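ABC sugar transporter, periplasmic sugar binding protein (Legionella pneumophila subsp. pneumophila, PDB 3ROT) probably binds a sugar in the periplasm and hands it to an ABC transporter for uptake, as other bacterial solute-binding proteins of its family do. Local coordinates at residues Q52-E55 and S56-T60; T154-D158 and K159-F163; Y213-N216 and Y217-V221; P247-M250 and G251-I255. All blocks are in the same frame, centred on the assembly; numbering follows the deposited sequence.

The four contacts are local, each formed between neighbours in the chain, and they follow one another in sequence without overlap. Contacts 1 and 4 lie in the lobe built on the six-stranded parallel sheet, on helices 47-59 and 247-264, with centres about 21 Å apart. Contacts 2 and 3, also about 21 Å apart by their centres, belong to the other lobe and lead into strands 162-167 and 220-224 of one five-stranded parallel sheet. Between lobes the centres of contacts 1 and 3 are about 45 Å apart. Contact 4 lies in the first lobe although it follows contact 3, so the chain crosses between lobes more than once, as in periplasmic sugar-binding proteins.

Contact 1 of 4, residues Q52-E55 and S56-T60; sequences QFIE and SALAT
Four main-chain bonds tie Gln52-Glu55 to the residues four places on within helix 47-59. Ser56 N to Gln52 O is short at 2.8 Å and nearly straight (168°), and the last of the four, Ala59 N to Glu55 O, is weak at 3.3 Å. Ser56 adds a side-chain contact. With chi1 at 55°, its OG turns back over the preceding turn, 3.0 Å from Phe53 O and 3.1 Å from Gln52 O; its one proton may serve either carbonyl, a reach back to the main chain that suits a short hydroxyl side chain.

Among apolar groups, Ile54 CG2 meets Leu58 CG at 4.3 Å, two branched chains one turn apart. Leu58 CD1 also lies 3.3 Å from Glu55 OE1. The Glu55 chain bends at chi2, and its carboxylate is met by a salt bridge from OE1 to Arg81, while OE2 bonds Ser78, both on helix 76-85.

Small Ala57 lets the helix settle close to Tyr7 and Ile9 of strand 5-9, and Ile54 and Leu58 both touch strand 64-67. This is an amphipathic helix packed on a parallel sheet, as in the alpha/beta lobes of periplasmic binding proteins.

Contact 2 of 4, residues T154-D158 and K159-F163; sequences TILQD and KGIFF
Ile155 begins the contact through its carbonyl, which accepts from Lys159 N at 3.3 Å, an i to i+4 bond. Lys159 CG lies 3.4 Å from the same oxygen, so the apolar part of the lysine chain runs beside the last turn; a long flexible residue suits this exposed place.

Leu156 is buried, and a branched leucine suits it because its two methyls serve two partners. Its O takes a bond from Ile161 N at 2.9 Å and 165°. Its CG stands anti to the carbonyl carbon (chi1 -64°), and from there the methyls part: CD2 meets Ile161 CB, and CD1 meets Phe163 CB at 3.7 Å. The phenylalanine's chi1 of 67° turns the ring back toward the helix, bringing Phe163 CD2 to 3.8 Å from Leu156 CB. Leu124 of helix 112-126 and Ala133 of strand 132-137 also touch Leu156.

Gln157 O accepts from Gly160 N at 3.0 Å, the donor standing well above the carbonyl plane rather than on a lone pair, and Gln157 CB approaches Phe163 CE2.

Gly160 has a positive phi (70°), which glycine adopts readily. Its bond and that of Ile161 form a Schellman motif that satisfies carbonyls of the last turn, while Leu156, Ile161 and Phe163 add apolar contacts that join helix to strand in this beta-alpha-beta unit.

Contact 3 of 4, residues Y213-N216 and Y217-V221; sequences YDFN and YQPQV
Tyr217 brings one edge of its ring down on a face of Phe215 in a T-shaped stack. The centroids are 5.1 Å apart and the planes stand at 71°; Tyr217 CD2 leads, 3.5 Å from Phe215 CD1 and offset toward the rim of the ring below. Phe215 has a chi1 of -162°, CG opposite the backbone N, and the following residues fold over its ring. Phenylalanine, wholly apolar, suits this buried place: Pro219 CD closes on its CE2 at 3.9 Å, and Val179 and Lys180 of helix 172-185 and Met206 of helix 197-208 touch it as well. Phe183 joins both aromatic rings, edge-to-face with Phe215 and more obliquely with Tyr217.

Asn216 is the exposed link between the rings, with CB close to Tyr217 N. The main-chain N of Tyr217 is buried with no partner in the model. No direct hydrogen bond crosses here. Instead a water bridges the turn, donating to Phe215 O at 2.9 Å and accepting from Gln218 N at 2.9 Å.

Before these rings, Asp214 leaves helix 210-213 with positive phi (54°) in a Schellman motif. The whole is a helix-to-strand connection of an alpha/beta lobe, its aromatic cluster lying just ahead of strand 220-224 in the parallel sheet.

Contact 4 of 4, residues P247-M250 and G251-I255; sequences PFLM and GYLSI
Gly251, Tyr252, Leu253 and Ser254 each donate their N-H to the carbonyl four residues back, forming regular alpha-helical bonds, of which Tyr252 N to Phe248 O (2.9 Å, 176°) is almost straight. Pro247 suits the first turn, where its missing N-H costs no bond within the helix, and its O accepts from Gly251 N at 2.8 Å.

One turn apart, Leu249 and Leu253 lie side by side and point the same way, their CD1 methyls 3.7 Å from each other. The torsions differ: Leu249 CG is anti to its own N (chi1 -174°), which swings the chain forward to meet Leu253, whose CG stands anti to its carbonyl carbon (chi1 -74°). Phe248 CE2 approaches Tyr252 CD1 more loosely, at 4.3 Å, while the tyrosine hydroxyl bonds Glu31. Ser254 OG turns back to donate to Gly251 O at 3.1 Å, giving a buried hydroxyl a partner within its own helix.

Met250, present as selenomethionine, extends from the helix and bends at chi3; its long, pliable chain touches Tyr17 and Leu21 of helix 16-32, and Pro247 meets Tyr17 and Ser20 of the same helix. Leu253 and Ser254 rest on Leu108 of strand 107-109, and Phe248 packs on Arg212 of the second subunit. Helix 247-264 thus lies against both helix 16-32 and the six-stranded sheet.

Contact 1 of 4, residues Q52-E55 and S56-T60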
# COMPACT_ATOMS: atom_id res chain seq x y z
N GLN A 52 -5.13 2.52 22.51
CA GLN A 52 -5.91 3.72 22.79
C GLN A 52 -7.29 3.59 22.13
O GLN A 52 -8.31 3.96 22.72
CB GLN A 52 -5.18 4.96 22.29
CG GLN A 52 -5.91 6.26 22.58
CD GLN A 52 -6.45 6.32 23.99
OE1 GLN A 52 -5.73 6.04 24.96
NE2 GLN A 52 -7.72 6.70 24.13
N PHE A 53 -7.33 3.07 20.91
CA PHE A 53 -8.60 2.87 20.21
C PHE A 53 -9.55 2.01 21.05
O PHE A 53 -10.72 2.35 21.25
CB PHE A 53 -8.38 2.20 18.86
CG PHE A 53 -7.91 3.13 17.78
CD1 PHE A 53 -8.58 4.32 17.53
CD2 PHE A 53 -6.82 2.79 16.98
CE1 PHE A 53 -8.17 5.17 16.49
CE2 PHE A 53 -6.41 3.63 15.95
CZ PHE A 53 -7.09 4.82 15.70
N ILE A 54 -9.04 0.87 21.53
CA ILE A 54 -9.82 -0.05 22.34
C ILE A 54 -10.30 0.64 23.61
O ILE A 54 -11.44 0.46 24.04
CB ILE A 54 -8.97 -1.28 22.76
CG1 ILE A 54 -8.61 -2.10 21.51
CG2 ILE A 54 -9.72 -2.12 23.77
CD1 ILE A 54 -7.65 -3.23 21.78
N GLU A 55 -9.41 1.42 24.21
CA GLU A 55 -9.70 2.15 25.43
C GLU A 55 -10.82 3.17 25.22
O GLU A 55 -11.78 3.22 25.99
CB GLU A 55 -8.42 2.84 25.91
CG GLU A 55 -8.11 2.67 27.39
CD GLU A 55 -8.10 1.22 27.84
OE1 GLU A 55 -9.18 0.64 28.05
OE2 GLU A 55 -7.00 0.64 27.96
N SER A 56 -10.72 3.97 24.17
CA SER A 56 -11.76 4.96 23.90
C SER A 56 -13.06 4.27 23.50
O SER A 56 -14.14 4.79 23.77
CB SER A 56 -11.32 5.95 22.81
OG SER A 56 -10.91 5.29 21.63
N ALA A 57 -12.97 3.11 22.88
CA ALA A 57 -14.17 2.38 22.49
C ALA A 57 -14.91 1.93 23.74
O ALA A 57 -16.13 2.06 23.83
CB ALA A 57 -13.80 1.17 21.63
N LEU A 58 -14.16 1.40 24.71
CA LEU A 58 -14.74 0.93 25.97
C LEU A 58 -15.54 2.00 26.70
O LEU A 58 -16.58 1.71 27.27
CB LEU A 58 -13.64 0.42 26.91
CG LEU A 58 -12.86 -0.82 26.48
CD1 LEU A 58 -11.83 -1.19 27.54
CD2 LEU A 58 -13.83 -1.97 26.28
N ALA A 59 -15.04 3.23 26.67
CA ALA A 59 -15.71 4.35 27.34
C ALA A 59 -17.13 4.57 26.84
O ALA A 59 -17.98 5.06 27.58
CB ALA A 59 -14.89 5.62 27.15
N THR A 60 -17.39 4.21 25.59
CA THR A 60 -18.71 4.39 25.00
C THR A 60 -19.68 3.26 25.33
O THR A 60 -20.84 3.30 24.93
CB THR A 60 -18.63 4.51 23.47
OG1 THR A 60 -18.17 3.27 22.92
CG2 THR A 60 -17.68 5.63 23.06

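Contact 2 of 4, residues T154-D158 and K159-F163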
# COMPACT_ATOMS: atom_id res chain seq x y z
N THR A 154 9.74 -25.56 11.12
CA THR A 154 9.69 -26.94 11.58
C THR A 154 9.68 -27.89 10.38
O THR A 154 10.38 -28.91 10.37
CB THR A 154 8.45 -27.22 12.47
OG1 THR A 154 7.25 -26.94 11.74
CG2 THR A 154 8.49 -26.37 13.72
N ILE A 155 8.89 -27.56 9.36
CA ILE A 155 8.83 -28.42 8.18
C ILE A 155 10.18 -28.39 7.46
O ILE A 155 10.70 -29.43 7.07
CB ILE A 155 7.73 -27.96 7.20
CG1 ILE A 155 6.36 -27.97 7.91
CG2 ILE A 155 7.73 -28.85 5.97
CD1 ILE A 155 6.03 -29.27 8.63
N LEU A 156 10.75 -27.20 7.31
CA LEU A 156 12.03 -27.06 6.63
C LEU A 156 13.16 -27.77 7.36
O LEU A 156 14.05 -28.34 6.74
CB LEU A 156 12.39 -25.59 6.46
CG LEU A 156 11.47 -24.76 5.57
CD1 LEU A 156 12.03 -23.35 5.48
CD2 LEU A 156 11.37 -25.40 4.19
N GLN A 157 13.13 -27.71 8.69
CA GLN A 157 14.15 -28.37 9.49
C GLN A 157 14.03 -29.88 9.31
O GLN A 157 15.03 -30.58 9.14
CB GLN A 157 13.96 -28.01 10.97
CG GLN A 157 15.12 -28.43 11.86
CD GLN A 157 14.75 -28.46 13.33
OE1 GLN A 157 14.16 -27.51 13.86
NE2 GLN A 157 15.10 -29.55 14.00
N ASP A 158 12.80 -30.38 9.34
CA ASP A 158 12.53 -31.81 9.18
C ASP A 158 13.13 -32.41 7.92
O ASP A 158 13.57 -33.56 7.92
CB ASP A 158 11.03 -32.07 9.15
CG ASP A 158 10.49 -32.57 10.47
OD1 ASP A 158 10.46 -31.79 11.44
OD2 ASP A 158 10.11 -33.75 10.53
N LYS A 159 13.15 -31.62 6.86
CA LYS A 159 13.67 -32.09 5.58
C LYS A 159 15.12 -31.70 5.32
O LYS A 159 15.68 -32.01 4.27
CB LYS A 159 12.78 -31.58 4.46
CG LYS A 159 11.30 -31.78 4.75
CD LYS A 159 10.98 -33.24 5.04
CE LYS A 159 9.50 -33.43 5.38
NZ LYS A 159 9.15 -34.88 5.57
N GLY A 160 15.73 -31.01 6.28
CA GLY A 160 17.12 -30.60 6.11
C GLY A 160 17.33 -29.52 5.07
O GLY A 160 18.35 -29.51 4.37
N ILE A 161 16.37 -28.60 4.96
CA ILE A 161 16.47 -27.49 4.03
C ILE A 161 17.03 -26.32 4.82
O ILE A 161 16.50 -25.98 5.88
CB ILE A 161 15.10 -27.09 3.46
CG1 ILE A 161 14.39 -28.30 2.85
CG2 ILE A 161 15.28 -26.00 2.42
CD1 ILE A 161 15.09 -28.91 1.66
N PHE A 162 18.10 -25.72 4.33
CA PHE A 162 18.71 -24.57 5.01
C PHE A 162 17.72 -23.41 4.93
O PHE A 162 17.04 -23.24 3.91
CB PHE A 162 20.02 -24.18 4.32
CG PHE A 162 21.06 -25.25 4.33
CD1 PHE A 162 21.50 -25.81 5.53
CD2 PHE A 162 21.63 -25.69 3.14
CE1 PHE A 162 22.50 -26.78 5.55
CE2 PHE A 162 22.64 -26.67 3.15
CZ PHE A 162 23.07 -27.21 4.35
N PHE A 163 17.65 -22.60 5.98
CA PHE A 163 16.71 -21.49 5.98
C PHE A 163 17.14 -20.38 6.92
O PHE A 163 17.94 -20.59 7.82
CB PHE A 163 15.32 -21.98 6.37
CG PHE A 163 15.22 -22.44 7.80
CD1 PHE A 163 15.09 -21.52 8.84
CD2 PHE A 163 15.29 -23.80 8.11
CE1 PHE A 163 15.03 -21.95 10.17
CE2 PHE A 163 15.24 -24.23 9.44
CZ PHE A 163 15.11 -23.30 10.47

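Contact 3 of 4, residues Y213-N216 and Y217-V221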
# COMPACT_ATOMS: atom_id res chain seq x y z
N TYR A 213 15.50 -4.37 -11.56
CA TYR A 213 15.91 -4.51 -10.16
C TYR A 213 17.12 -5.39 -9.95
O TYR A 213 17.54 -5.59 -8.82
CB TYR A 213 14.73 -5.05 -9.34
CG TYR A 213 13.59 -4.07 -9.26
CD1 TYR A 213 13.51 -3.15 -8.22
CD2 TYR A 213 12.64 -4.01 -10.27
CE1 TYR A 213 12.52 -2.17 -8.21
CE2 TYR A 213 11.65 -3.04 -10.27
CZ TYR A 213 11.60 -2.12 -9.25
OH TYR A 213 10.64 -1.12 -9.29
N ASP A 214 17.72 -5.89 -11.03
CA ASP A 214 18.88 -6.78 -10.90
C ASP A 214 18.52 -7.92 -9.96
O ASP A 214 19.20 -8.16 -8.96
CB ASP A 214 20.10 -6.02 -10.35
CG ASP A 214 20.66 -5.02 -11.34
OD1 ASP A 214 21.03 -5.44 -12.46
OD2 ASP A 214 20.73 -3.82 -10.99
N PHE A 215 17.44 -8.60 -10.29
CA PHE A 215 16.97 -9.72 -9.49
C PHE A 215 16.47 -10.79 -10.46
O PHE A 215 15.27 -10.98 -10.62
CB PHE A 215 15.83 -9.27 -8.58
CG PHE A 215 15.56 -10.20 -7.44
CD1 PHE A 215 16.38 -10.19 -6.32
CD2 PHE A 215 14.50 -11.10 -7.49
CE1 PHE A 215 16.14 -11.07 -5.26
CE2 PHE A 215 14.26 -11.98 -6.44
CZ PHE A 215 15.09 -11.96 -5.32
N ASN A 216 17.41 -11.48 -11.10
CA ASN A 216 17.07 -12.52 -12.07
C ASN A 216 17.13 -13.93 -11.49
O ASN A 216 17.11 -14.92 -12.22
CB ASN A 216 18.01 -12.41 -13.28
CG ASN A 216 17.80 -11.12 -14.06
OD1 ASN A 216 16.72 -10.87 -14.61
ND2 ASN A 216 18.83 -10.29 -14.12
N TYR A 217 17.18 -14.02 -10.16
CA TYR A 217 17.25 -15.30 -9.47
C TYR A 217 16.06 -16.23 -9.72
O TYR A 217 16.21 -17.45 -9.72
CB TYR A 217 17.40 -15.04 -7.98
CG TYR A 217 18.60 -14.19 -7.66
CD1 TYR A 217 19.88 -14.73 -7.66
CD2 TYR A 217 18.45 -12.83 -7.39
CE1 TYR A 217 20.99 -13.94 -7.40
CE2 TYR A 217 19.56 -12.03 -7.13
CZ TYR A 217 20.83 -12.59 -7.14
OH TYR A 217 21.93 -11.81 -6.88
N GLN A 218 14.89 -15.65 -9.93
CA GLN A 218 13.69 -16.45 -10.18
C GLN A 218 13.40 -17.50 -9.10
O GLN A 218 13.27 -18.69 -9.40
CB GLN A 218 13.79 -17.12 -11.55
CG GLN A 218 13.83 -16.15 -12.71
CD GLN A 218 13.89 -16.84 -14.05
OE1 GLN A 218 14.90 -17.45 -14.40
NE2 GLN A 218 12.80 -16.76 -14.81
N PRO A 219 13.29 -17.09 -7.83
CA PRO A 219 13.01 -18.06 -6.77
C PRO A 219 11.54 -18.47 -6.77
O PRO A 219 10.69 -17.80 -7.37
CB PRO A 219 13.37 -17.28 -5.51
CG PRO A 219 12.84 -15.92 -5.86
CD PRO A 219 13.35 -15.72 -7.28
N GLN A 220 11.24 -19.58 -6.11
CA GLN A 220 9.87 -20.07 -6.00
C GLN A 220 9.32 -19.35 -4.79
O GLN A 220 9.93 -19.37 -3.73
CB GLN A 220 9.87 -21.58 -5.80
CG GLN A 220 10.51 -22.28 -6.95
CD GLN A 220 9.90 -21.87 -8.27
OE1 GLN A 220 8.78 -22.26 -8.59
NE2 GLN A 220 10.62 -21.05 -9.03
N VAL A 221 8.15 -18.72 -4.96
CA VAL A 221 7.56 -17.92 -3.92
C VAL A 221 6.24 -18.41 -3.30
O VAL A 221 5.32 -18.85 -4.00
CB VAL A 221 7.35 -16.47 -4.43
CG1 VAL A 221 6.81 -15.58 -3.32
CG2 VAL A 221 8.68 -15.93 -4.97
O HOH W 1 13.52 -13.23 -10.76

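Contact 4 of 4, residues P247-M250 and G251-I255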
# COMPACT_ATOMS: atom_id res chain seq x y z
N PRO A 247 -10.49 -13.64 4.91
CA PRO A 247 -10.80 -12.46 5.74
C PRO A 247 -12.25 -11.95 5.68
O PRO A 247 -12.78 -11.50 6.69
CB PRO A 247 -9.79 -11.41 5.26
CG PRO A 247 -9.38 -11.88 3.89
CD PRO A 247 -9.31 -13.38 4.06
N PHE A 248 -12.87 -12.03 4.51
CA PHE A 248 -14.25 -11.58 4.36
C PHE A 248 -15.15 -12.37 5.31
O PHE A 248 -15.99 -11.81 6.02
CB PHE A 248 -14.73 -11.77 2.92
CG PHE A 248 -16.13 -11.28 2.67
CD1 PHE A 248 -16.36 -10.03 2.10
CD2 PHE A 248 -17.23 -12.06 3.04
CE1 PHE A 248 -17.67 -9.56 1.89
CE2 PHE A 248 -18.54 -11.61 2.84
CZ PHE A 248 -18.76 -10.35 2.27
N LEU A 249 -14.96 -13.69 5.32
CA LEU A 249 -15.73 -14.60 6.17
C LEU A 249 -15.47 -14.28 7.64
O LEU A 249 -16.39 -14.27 8.47
CB LEU A 249 -15.33 -16.05 5.87
CG LEU A 249 -16.14 -17.13 6.59
CD1 LEU A 249 -17.60 -17.07 6.14
CD2 LEU A 249 -15.55 -18.51 6.28
N MSE A 250 -14.20 -14.03 7.95
CA MSE A 250 -13.76 -13.70 9.30
C MSE A 250 -14.55 -12.47 9.74
O MSE A 250 -15.15 -12.45 10.81
CB MSE A 250 -12.27 -13.38 9.26
CG MSE A 250 -11.50 -13.58 10.56
SE MSE A 250 -9.62 -13.14 10.28
CE MSE A 250 -9.17 -14.44 8.98
N GLY A 251 -14.53 -11.44 8.90
CA GLY A 251 -15.24 -10.21 9.22
C GLY A 251 -16.73 -10.44 9.41
O GLY A 251 -17.28 -10.10 10.45
N TYR A 252 -17.37 -11.02 8.40
CA TYR A 252 -18.81 -11.28 8.42
C TYR A 252 -19.24 -12.07 9.66
O TYR A 252 -20.13 -11.67 10.41
CB TYR A 252 -19.22 -12.06 7.17
CG TYR A 252 -20.71 -12.08 6.92
CD1 TYR A 252 -21.31 -11.17 6.06
CD2 TYR A 252 -21.53 -12.98 7.61
CE1 TYR A 252 -22.69 -11.14 5.89
CE2 TYR A 252 -22.91 -12.95 7.45
CZ TYR A 252 -23.49 -12.03 6.60
OH TYR A 252 -24.86 -11.98 6.48
N LEU A 253 -18.59 -13.21 9.87
CA LEU A 253 -18.92 -14.05 11.00
C LEU A 253 -18.65 -13.47 12.37
O LEU A 253 -19.38 -13.77 13.31
CB LEU A 253 -18.22 -15.41 10.86
CG LEU A 253 -18.82 -16.34 9.81
CD1 LEU A 253 -18.05 -17.68 9.79
CD2 LEU A 253 -20.31 -16.58 10.12
N SER A 254 -17.61 -12.64 12.52
CA SER A 254 -17.35 -12.07 13.84
C SER A 254 -18.44 -11.07 14.25
O SER A 254 -18.92 -11.10 15.38
CB SER A 254 -15.95 -11.42 13.90
OG SER A 254 -15.92 -10.16 13.26
N ILE A 255 -18.86 -10.20 13.34
CA ILE A 255 -19.91 -9.24 13.69
C ILE A 255 -21.23 -9.99 13.92
O ILE A 255 -22.00 -9.66 14.83
CB ILE A 255 -20.12 -8.18 12.56
CG1 ILE A 255 -18.89 -7.26 12.47
CG2 ILE A 255 -21.37 -7.34 12.84
CD1 ILE A 255 -18.50 -6.63 13.80